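PDB 2E1N: Pex from Synechococcus elongatus PCC 7942, which modifies the cyanobacterial circadian clock as a period extender and, as a PadR-like protein with a helix-turn-helix fold, probably binds DNA. Local coordinates for residues V39-R44 with L117-L122. Sequence-based numbering, arbitrary orientation.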
ATOM      1  N   VAL B  39      -4.420   9.047 -14.369  1.00 30.24           N
ATOM      2  CA  VAL B  39      -5.220   9.941 -15.194  1.00 30.28           C
ATOM      3  C   VAL B  39      -4.696   9.951 -16.608  1.00 31.25           C
ATOM      4  O   VAL B  39      -5.461   9.816 -17.566  1.00 31.75           O
ATOM      5  CB  VAL B  39      -5.250  11.344 -14.583  1.00 30.98           C
ATOM      6  CG1 VAL B  39      -5.858  12.361 -15.535  1.00 29.85           C
ATOM      7  CG2 VAL B  39      -6.007  11.304 -13.217  1.00 30.27           C
ATOM      8  N   LEU B  40      -3.389  10.049 -16.777  1.00 30.65           N
ATOM      9  CA  LEU B  40      -2.829  10.032 -18.116  1.00 29.43           C
ATOM     10  C   LEU B  40      -3.047   8.731 -18.877  1.00 30.99           C
ATOM     11  O   LEU B  40      -3.329   8.761 -20.082  1.00 31.97           O
ATOM     12  CB  LEU B  40      -1.356  10.442 -18.082  1.00 30.27           C
ATOM     13  CG  LEU B  40      -1.108  11.940 -17.768  1.00 27.47           C
ATOM     14  CD1 LEU B  40       0.407  12.204 -17.736  1.00 29.77           C
ATOM     15  CD2 LEU B  40      -1.843  12.945 -18.739  1.00 33.20           C
ATOM     16  N   ALA B  41      -2.984   7.602 -18.165  1.00 31.26           N
ATOM     17  CA  ALA B  41      -3.311   6.281 -18.749  1.00 31.08           C
ATOM     18  C   ALA B  41      -4.741   6.276 -19.332  1.00 31.29           C
ATOM     19  O   ALA B  41      -4.946   5.735 -20.430  1.00 31.51           O
ATOM     20  CB  ALA B  41      -3.121   5.172 -17.713  1.00 32.18           C
ATOM     21  N   VAL B  42      -5.693   6.884 -18.630  1.00 31.09           N
ATOM     22  CA  VAL B  42      -7.070   7.010 -19.113  1.00 31.62           C
ATOM     23  C   VAL B  42      -7.170   7.911 -20.334  1.00 31.05           C
ATOM     24  O   VAL B  42      -7.745   7.527 -21.355  1.00 31.82           O
ATOM     25  CB  VAL B  42      -8.030   7.488 -17.996  1.00 31.27           C
ATOM     26  CG1 VAL B  42      -9.458   7.694 -18.543  1.00 33.49           C
ATOM     27  CG2 VAL B  42      -8.024   6.490 -16.837  1.00 31.50           C
ATOM     28  N   LEU B  43      -6.587   9.109 -20.230  1.00 31.76           N
ATOM     29  CA  LEU B  43      -6.720  10.137 -21.249  1.00 32.53           C
ATOM     30  C   LEU B  43      -6.018   9.780 -22.563  1.00 34.33           C
ATOM     31  O   LEU B  43      -6.335  10.343 -23.612  1.00 34.28           O
ATOM     32  CB  LEU B  43      -6.225  11.472 -20.676  1.00 32.25           C
ATOM     33  CG  LEU B  43      -7.041  12.048 -19.522  1.00 32.07           C
ATOM     34  CD1 LEU B  43      -6.502  13.444 -19.143  1.00 29.03           C
ATOM     35  CD2 LEU B  43      -8.565  12.153 -19.849  1.00 31.50           C
ATOM     36  N   ARG B  44      -5.057   8.852 -22.517  1.00 34.78           N
ATOM     37  CA  ARG B  44      -4.441   8.352 -23.739  1.00 35.96           C
ATOM     38  C   ARG B  44      -5.431   7.569 -24.613  1.00 38.52           C
ATOM     39  O   ARG B  44      -5.171   7.422 -25.813  1.00 39.39           O
ATOM     40  CB  ARG B  44      -3.203   7.514 -23.442  1.00 36.01           C
ATOM     41  CG  ARG B  44      -2.048   8.385 -22.956  1.00 35.58           C
ATOM     42  CD  ARG B  44      -0.815   7.566 -22.606  1.00 37.76           C
ATOM     43  NE  ARG B  44      -0.449   6.675 -23.687  1.00 41.64           N
ATOM     44  CZ  ARG B  44       0.215   7.032 -24.769  1.00 44.95           C
ATOM     45  NH1 ARG B  44       0.599   8.280 -24.968  1.00 45.21           N
ATOM     46  NH2 ARG B  44       0.489   6.114 -25.667  1.00 47.18           N
ATOM     47  N   LEU B 117       4.371   4.140 -16.288  1.00 39.57           N
ATOM     48  CA  LEU B 117       4.713   4.002 -14.882  1.00 39.43           C
ATOM     49  C   LEU B 117       3.510   3.457 -14.066  1.00 40.01           C
ATOM     50  O   LEU B 117       3.691   2.697 -13.110  1.00 39.98           O
ATOM     51  CB  LEU B 117       5.191   5.324 -14.297  1.00 39.88           C
ATOM     52  CG  LEU B 117       6.503   5.933 -14.815  1.00 39.83           C
ATOM     53  CD1 LEU B 117       6.684   7.304 -14.182  1.00 40.58           C
ATOM     54  CD2 LEU B 117       7.683   5.043 -14.517  1.00 44.88           C
ATOM     55  N   TRP B 118       2.294   3.868 -14.431  1.00 39.80           N
ATOM     56  CA  TRP B 118       1.075   3.291 -13.866  1.00 40.02           C
ATOM     57  C   TRP B 118       0.982   1.787 -14.137  1.00 41.22           C
ATOM     58  O   TRP B 118       0.890   0.977 -13.198  1.00 40.48           O
ATOM     59  CB  TRP B 118      -0.145   4.018 -14.450  1.00 40.15           C
ATOM     60  CG  TRP B 118      -1.474   3.448 -14.110  1.00 37.79           C
ATOM     61  CD1 TRP B 118      -2.394   2.919 -14.982  1.00 38.12           C
ATOM     62  CD2 TRP B 118      -2.056   3.372 -12.821  1.00 37.65           C
ATOM     63  NE1 TRP B 118      -3.503   2.499 -14.298  1.00 38.80           N
ATOM     64  CE2 TRP B 118      -3.326   2.779 -12.970  1.00 37.35           C
ATOM     65  CE3 TRP B 118      -1.621   3.738 -11.538  1.00 38.32           C
ATOM     66  CZ2 TRP B 118      -4.158   2.542 -11.899  1.00 38.86           C
ATOM     67  CZ3 TRP B 118      -2.446   3.511 -10.488  1.00 41.13           C
ATOM     68  CH2 TRP B 118      -3.707   2.903 -10.670  1.00 40.46           C
ATOM     69  N   GLU B 119       1.041   1.429 -15.406  1.00 42.75           N
ATOM     70  CA  GLU B 119       0.844   0.035 -15.811  1.00 45.78           C
ATOM     71  C   GLU B 119       1.917  -0.864 -15.188  1.00 46.96           C
ATOM     72  O   GLU B 119       1.624  -1.972 -14.688  1.00 46.59           O
ATOM     73  CB  GLU B 119       0.845  -0.111 -17.332  1.00 46.48           C
ATOM     74  CG  GLU B 119      -0.170   0.747 -18.094  1.00 49.24           C
ATOM     75  CD  GLU B 119      -1.656   0.393 -17.834  1.00 54.34           C
ATOM     76  OE1 GLU B 119      -2.520   1.255 -18.146  1.00 57.83           O
ATOM     77  OE2 GLU B 119      -1.970  -0.724 -17.355  1.00 57.28           O
ATOM     78  N   ARG B 120       3.153  -0.381 -15.180  1.00 48.19           N
ATOM     79  CA  ARG B 120       4.237  -1.156 -14.567  1.00 49.70           C
ATOM     80  C   ARG B 120       3.971  -1.348 -13.068  1.00 49.93           C
ATOM     81  O   ARG B 120       4.097  -2.462 -12.550  1.00 49.24           O
ATOM     82  CB  ARG B 120       5.604  -0.523 -14.859  1.00 50.15           C
ATOM     83  CG  ARG B 120       6.038  -0.707 -16.322  1.00 52.31           C
ATOM     84  CD  ARG B 120       7.566  -0.696 -16.513  1.00 55.63           C
ATOM     85  NE  ARG B 120       7.973  -0.670 -17.931  1.00 58.52           N
ATOM     86  CZ  ARG B 120       8.665  -1.628 -18.569  1.00 60.08           C
ATOM     87  NH1 ARG B 120       9.047  -2.741 -17.955  1.00 61.52           N
ATOM     88  NH2 ARG B 120       8.977  -1.473 -19.855  1.00 61.16           N
ATOM     89  N   TYR B 121       3.555  -0.276 -12.395  1.00 49.82           N
ATOM     90  CA  TYR B 121       3.175  -0.333 -10.991  1.00 50.74           C
ATOM     91  C   TYR B 121       2.077  -1.373 -10.743  1.00 51.67           C
ATOM     92  O   TYR B 121       2.113  -2.107  -9.739  1.00 51.54           O
ATOM     93  CB  TYR B 121       2.705   1.045 -10.528  1.00 50.42           C
ATOM     94  CG  TYR B 121       2.209   1.104  -9.110  1.00 50.19           C
ATOM     95  CD1 TYR B 121       3.066   1.435  -8.071  1.00 49.18           C
ATOM     96  CD2 TYR B 121       0.872   0.856  -8.811  1.00 50.91           C
ATOM     97  CE1 TYR B 121       2.620   1.506  -6.781  1.00 49.73           C
ATOM     98  CE2 TYR B 121       0.419   0.922  -7.527  1.00 51.78           C
ATOM     99  CZ  TYR B 121       1.298   1.245  -6.514  1.00 51.76           C
ATOM    100  OH  TYR B 121       0.836   1.331  -5.219  1.00 54.13           O
ATOM    101  N   LEU B 122       1.114  -1.446 -11.654  1.00 52.59           N
ATOM    102  CA  LEU B 122       0.012  -2.400 -11.505  1.00 53.86           C
ATOM    103  C   LEU B 122       0.496  -3.850 -11.511  1.00 55.74           C
ATOM    104  O   LEU B 122       0.048  -4.660 -10.698  1.00 56.18           O
ATOM    105  CB  LEU B 122      -1.036  -2.196 -12.589  1.00 53.41           C
ATOM    106  CG  LEU B 122      -1.900  -0.961 -12.363  1.00 51.56           C
ATOM    107  CD1 LEU B 122      -2.899  -0.862 -13.464  1.00 49.31           C
ATOM    108  CD2 LEU B 122      -2.561  -0.994 -10.969  1.00 49.43           C
TER
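Trp118 turns its indole toward Ala41 by setting CG anti to its own backbone N (chi1 173°), which puts the CD1 corner of the ring beside the alanine methyl. In Glu119, next along the same helix, CG lies anti to the carbonyl carbon and beside the backbone N, and a bend at chi2 (-66°) folds the carboxylate back toward the same methyl. Ala41 CB therefore meets two groups at once. It lies 3.6 Å from Trp118 CD1, approaching the ring obliquely, and 4.0 Å from Glu119 OE1, a looser van der Waals approach at the exposed border of the contact. Alanine suits this place because its single methyl lets the indole lie close to the helix backbone; the CA atoms of Ala41 and Trp118, 7.2 Å apart, are the closest such pair of the two segments. Tryptophan suits the other side, since its broad, mostly apolar ring system can touch the methyl at one corner and still reach other buried neighbours. Glutamate fits the solvent-facing border, where a flexible, charged residue can bend its polar end over to touch the methyl with OE1. Within its own helix the indole is backed by Leu122, one turn on, whose CD1 sits 3.4 Å above the plane of the Trp118 ring, nearer its edge than its centre. From the same helix Leu117 and Tyr121 pack on Phe22 of the second subunit. The methyl-to-indole touch is thus one small part of a larger core: Trp118 also meets the ring of Tyr38, with planes at about 60°, and packs on Leu30. Through it helix 110-123 lies against helix 32-43, whose Leu40 and Leu43 rest on Leu103 of strand 98-103, while Trp118 also reaches Leu57 of helix 50-60.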